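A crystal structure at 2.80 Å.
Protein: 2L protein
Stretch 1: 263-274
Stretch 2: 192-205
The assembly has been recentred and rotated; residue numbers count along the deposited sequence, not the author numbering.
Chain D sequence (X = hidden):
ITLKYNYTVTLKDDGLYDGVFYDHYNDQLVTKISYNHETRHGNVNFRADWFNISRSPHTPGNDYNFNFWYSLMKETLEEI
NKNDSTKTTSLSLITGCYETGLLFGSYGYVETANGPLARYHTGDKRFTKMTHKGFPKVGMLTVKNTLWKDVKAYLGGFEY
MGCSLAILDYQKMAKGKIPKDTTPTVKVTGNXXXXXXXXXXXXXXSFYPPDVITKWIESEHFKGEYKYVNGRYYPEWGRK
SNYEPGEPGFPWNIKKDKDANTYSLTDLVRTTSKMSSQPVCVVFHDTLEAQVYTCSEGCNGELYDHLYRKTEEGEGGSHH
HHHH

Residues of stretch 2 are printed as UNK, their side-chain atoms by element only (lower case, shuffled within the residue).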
# COMPACT_ATOMS: atom_id res chain seq x y z
N TYR D 263 12.60 44.40 5.37
CA TYR D 263 13.31 44.63 4.10
C TYR D 263 12.34 44.95 2.97
O TYR D 263 11.14 44.68 3.07
CB TYR D 263 14.10 43.39 3.67
CG TYR D 263 15.24 43.02 4.57
CD1 TYR D 263 15.01 42.52 5.85
CD2 TYR D 263 16.55 43.19 4.15
CE1 TYR D 263 16.07 42.20 6.70
CE2 TYR D 263 17.62 42.87 4.99
CZ TYR D 263 17.37 42.38 6.26
OH TYR D 263 18.42 42.07 7.09
N SER D 264 12.87 45.51 1.89
CA SER D 264 12.06 45.87 0.73
C SER D 264 12.75 45.42 -0.54
O SER D 264 13.98 45.35 -0.61
CB SER D 264 11.81 47.38 0.69
OG SER D 264 10.85 47.77 1.65
N LEU D 265 11.95 45.12 -1.56
CA LEU D 265 12.47 44.64 -2.83
C LEU D 265 11.80 45.28 -4.04
O LEU D 265 10.63 45.67 -3.99
CB LEU D 265 12.26 43.13 -2.90
CG LEU D 265 12.10 42.55 -4.31
CD1 LEU D 265 13.47 42.44 -4.97
CD2 LEU D 265 11.44 41.19 -4.22
N THR D 266 12.56 45.38 -5.13
CA THR D 266 12.05 45.94 -6.37
C THR D 266 12.53 45.09 -7.52
O THR D 266 13.71 45.05 -7.79
CB THR D 266 12.57 47.37 -6.59
OG1 THR D 266 11.92 48.25 -5.67
CG2 THR D 266 12.28 47.83 -8.01
N ASP D 267 11.61 44.42 -8.21
CA ASP D 267 11.99 43.58 -9.34
C ASP D 267 11.42 44.11 -10.64
O ASP D 267 10.21 44.27 -10.77
CB ASP D 267 11.52 42.14 -9.11
CG ASP D 267 12.17 41.17 -10.07
OD1 ASP D 267 13.41 41.21 -10.20
OD2 ASP D 267 11.46 40.36 -10.69
N LEU D 268 12.29 44.36 -11.60
CA LEU D 268 11.89 44.90 -12.90
C LEU D 268 11.90 43.85 -14.01
O LEU D 268 12.64 42.88 -13.93
CB LEU D 268 12.81 46.06 -13.27
CG LEU D 268 12.29 47.09 -14.28
CD1 LEU D 268 11.12 47.82 -13.65
CD2 LEU D 268 13.40 48.06 -14.65
N VAL D 269 11.09 44.05 -15.04
CA VAL D 269 11.02 43.11 -16.16
C VAL D 269 10.80 43.81 -17.49
O VAL D 269 9.95 44.70 -17.61
CB VAL D 269 9.90 42.08 -15.95
CG1 VAL D 269 9.70 41.25 -17.20
CG2 VAL D 269 10.26 41.17 -14.81
N ARG D 270 11.56 43.38 -18.50
CA ARG D 270 11.47 43.94 -19.84
C ARG D 270 10.31 43.29 -20.60
O ARG D 270 10.45 42.19 -21.12
CB ARG D 270 12.78 43.68 -20.58
CG ARG D 270 13.44 44.90 -21.19
CD ARG D 270 12.78 45.32 -22.48
NE ARG D 270 13.53 46.38 -23.13
CZ ARG D 270 13.27 46.85 -24.35
NH1 ARG D 270 12.26 46.35 -25.06
NH2 ARG D 270 14.02 47.82 -24.86
N THR D 271 9.18 43.99 -20.67
CA THR D 271 8.00 43.45 -21.36
C THR D 271 8.18 43.44 -22.88
O THR D 271 7.46 44.14 -23.59
CB THR D 271 6.73 44.28 -21.03
OG1 THR D 271 6.52 44.30 -19.61
CG2 THR D 271 5.50 43.66 -21.69
N THR D 272 9.13 42.65 -23.37
CA THR D 272 9.36 42.56 -24.81
C THR D 272 8.12 41.96 -25.46
O THR D 272 7.33 41.28 -24.80
CB THR D 272 10.59 41.69 -25.13
OG1 THR D 272 11.74 42.25 -24.50
CG2 THR D 272 10.82 41.62 -26.64
N SER D 273 7.96 42.20 -26.76
CA SER D 273 6.79 41.70 -27.48
C SER D 273 6.83 40.20 -27.76
O SER D 273 5.89 39.65 -28.35
CB SER D 273 6.64 42.45 -28.80
OG SER D 273 5.45 42.05 -29.46
N LYS D 274 7.89 39.53 -27.33
CA LYS D 274 8.02 38.09 -27.54
C LYS D 274 6.85 37.32 -26.93
O LYS D 274 6.35 36.36 -27.51
CB LYS D 274 9.32 37.58 -26.90
CG LYS D 274 10.56 38.37 -27.29
CD LYS D 274 11.76 37.88 -26.50
CE LYS D 274 12.98 38.74 -26.77
NZ LYS D 274 14.14 38.28 -25.97
N UNK D 192 7.60 52.58 -18.33
CA UNK D 192 8.12 52.36 -19.68
C UNK D 192 9.43 53.10 -19.90
O UNK D 192 9.46 54.33 -20.00
c UNK D 192 6.18 51.59 -21.11
c UNK D 192 5.00 51.98 -21.96
o UNK D 192 5.02 51.68 -23.17
c UNK D 192 7.08 52.76 -20.73
o UNK D 192 4.05 52.59 -21.42
N UNK D 193 10.51 52.33 -19.97
CA UNK D 193 11.87 52.85 -20.13
C UNK D 193 12.23 53.47 -21.49
O UNK D 193 13.37 53.34 -21.96
c UNK D 193 12.89 51.75 -19.77
c UNK D 193 13.04 52.30 -17.33
c UNK D 193 12.86 51.18 -18.34
c UNK D 193 13.97 50.14 -18.17
N UNK D 194 11.27 54.14 -22.12
CA UNK D 194 11.47 54.84 -23.39
C UNK D 194 11.85 54.05 -24.66
O UNK D 194 11.00 53.87 -25.54
c UNK D 194 12.20 56.76 -21.89
c UNK D 194 12.89 58.11 -21.85
o UNK D 194 13.81 58.29 -21.02
c UNK D 194 12.47 55.97 -23.17
o UNK D 194 12.51 58.99 -22.65
N UNK D 195 13.10 53.61 -24.77
CA UNK D 195 13.54 52.88 -25.96
C UNK D 195 12.73 51.60 -26.18
O UNK D 195 12.35 51.29 -27.31
o UNK D 195 15.01 51.21 -23.91
c UNK D 195 15.04 52.55 -25.88
c UNK D 195 15.32 51.28 -25.11
o UNK D 195 15.88 50.33 -25.72
N UNK D 196 12.47 50.87 -25.10
CA UNK D 196 11.70 49.65 -25.20
C UNK D 196 10.22 49.92 -25.04
O UNK D 196 9.83 50.97 -24.52
N UNK D 197 9.38 49.00 -25.49
CA UNK D 197 7.94 49.19 -25.39
C UNK D 197 7.44 49.33 -23.95
O UNK D 197 7.22 50.45 -23.49
n UNK D 197 7.25 45.76 -25.44
c UNK D 197 7.91 46.73 -26.04
o UNK D 197 9.04 46.58 -26.51
c UNK D 197 7.20 48.07 -26.12
N UNK D 198 7.27 48.22 -23.24
CA UNK D 198 6.77 48.27 -21.87
C UNK D 198 7.69 47.64 -20.81
O UNK D 198 8.49 46.75 -21.12
c UNK D 198 2.15 48.48 -20.26
c UNK D 198 5.39 47.62 -21.80
c UNK D 198 4.78 47.59 -20.42
s UNK D 198 3.11 46.94 -20.42
N UNK D 199 7.57 48.12 -19.57
CA UNK D 199 8.37 47.61 -18.46
C UNK D 199 7.49 47.37 -17.23
O UNK D 199 6.67 48.22 -16.86
o UNK D 199 10.65 47.86 -17.66
c UNK D 199 9.10 49.55 -16.96
c UNK D 199 9.51 48.60 -18.09
N UNK D 200 7.65 46.21 -16.61
CA UNK D 200 6.87 45.88 -15.42
C UNK D 200 7.76 45.89 -14.19
O UNK D 200 8.88 45.39 -14.21
c UNK D 200 4.95 44.63 -16.46
c UNK D 200 4.45 43.26 -16.85
c UNK D 200 6.20 44.53 -15.59
c UNK D 200 3.89 45.39 -15.68
N UNK D 201 7.25 46.49 -13.12
CA UNK D 201 8.00 46.58 -11.89
C UNK D 201 7.19 46.09 -10.71
O UNK D 201 6.18 46.69 -10.34
o UNK D 201 10.04 50.36 -11.05
c UNK D 201 8.40 48.03 -11.65
o UNK D 201 9.15 50.17 -9.04
c UNK D 201 9.49 49.69 -10.14
c UNK D 201 9.22 48.23 -10.41
N UNK D 202 7.65 44.99 -10.12
CA UNK D 202 7.00 44.38 -8.97
C UNK D 202 7.74 44.89 -7.75
O UNK D 202 8.94 44.70 -7.65
c UNK D 202 7.11 42.86 -9.05
s UNK D 202 6.03 41.92 -7.94
N UNK D 203 7.05 45.57 -6.83
CA UNK D 203 7.73 46.05 -5.64
C UNK D 203 7.07 45.50 -4.39
O UNK D 203 5.85 45.63 -4.19
o UNK D 203 6.76 48.00 -4.60
c UNK D 203 7.42 48.20 -6.90
c UNK D 203 7.74 47.58 -5.55
N UNK D 204 7.89 44.86 -3.56
CA UNK D 204 7.43 44.25 -2.32
C UNK D 204 7.95 45.11 -1.17
O UNK D 204 9.15 45.29 -1.01
c UNK D 204 7.71 42.08 -3.54
c UNK D 204 7.96 42.80 -2.23
c UNK D 204 7.29 42.07 -1.07
N UNK D 205 7.04 45.63 -0.36
CA UNK D 205 7.41 46.51 0.73
C UNK D 205 7.40 45.97 2.14
O UNK D 205 6.40 45.42 2.62
c UNK D 205 6.78 48.56 -0.56
o UNK D 205 7.92 48.92 -0.87
n UNK D 205 5.71 48.85 -1.30
c UNK D 205 6.55 47.77 0.69

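Position 192 carries three carbons, the third bearing two oxygens, and lies beyond reach of stretch 1; the terminal carboxylate on a two-carbon spacer makes it Glu192. Position 193 has four carbons forked at the second, which is leucine; in Leu193, CD1 lies 4.1 Å from Leu268 CD2, an apolar contact. Position 194 repeats the pattern of three carbons ending in two oxygens and touches nothing on stretch 1: Glu194.

Position 195 is one carbon shorter, two carbons with two oxygens on the second, hence Asp195. Its OD2 forms a salt bridge with Arg270 NH2 at 3.2 Å, near the guanidinium plane, although the loop here is poorly ordered. Position 196 has no side-chain atoms and is Gly196. Its CA sits over one face of the guanidinium, 3.0 Å from Arg270 NH2, and an ideally placed CB would fall 2.1 Å from Arg270 CZ, so the arginine occupies the space a side chain would need.

Position 197 shows two carbons, the second with one oxygen and one nitrogen: Asn197. Its ND2 is 2.5 Å from Thr271 O, and its OD1 is 3.5 Å from Arg270 NH1. Position 198 is an unbranched chain of two carbons, a sulfur and a last carbon, which identifies Met198. Its CB approaches Thr271 CB at 3.7 Å, while the end of the side chain leads away.

At 199 one carbon carries an oxygen and a methyl carbon, so this is Thr199; its OG1 donates a hydrogen bond to Val269 O at 3.2 Å. Position 200 has four carbons forked at the second: Leu200, with CG 3.5 Å from Thr271 OG1 and CB 4.5 Å from Val269 CB. Position 201, three carbons ending in two oxygens, is Glu201; its closest approaches are CB to Leu268 CD1 at 3.4 Å and CG to Thr266 CG2 at 3.9 Å.

Position 202 has one carbon followed by sulfur, the pattern of Cys202, which is covalently bonded elsewhere in the structure; its CB is 4.5 Å from Asp267 CB. Position 203 has a carbon bearing one oxygen and one carbon: Thr203, whose CB lies 4.2 Å from Thr266 OG1. Position 204 has three carbons, branching at the first, which is valine; in Val204, CG2 is 3.9 Å from Leu265 CD2. Position 205 has two carbons, the second carrying one oxygen and one nitrogen, so it is Asn205; its OD1 remains 4.0 Å from Ser264 OG.

The contact buries 917 Å² and is built on antiparallel pairing, with strand directions 164° apart. Reciprocal backbone bonds mark the register: Leu265 N to Val204 O and Val204 N to Leu265 O are both 2.9 Å, and Asp267 N to Cys202 O and Cys202 N to Asp267 O are both 2.7 Å. The next pair is Val269 N to Leu200 O at 2.7 Å and Leu200 N to Val269 O at 2.9 Å. Beyond it, Thr271 N to Met198 O at 2.9 Å is weak, its angle only 128°. There the regular ladder gives way to side-chain contacts, with Arg270 reaching the loop.

Stretch 2, residues 192-205: ELEDGNMTLECTVN
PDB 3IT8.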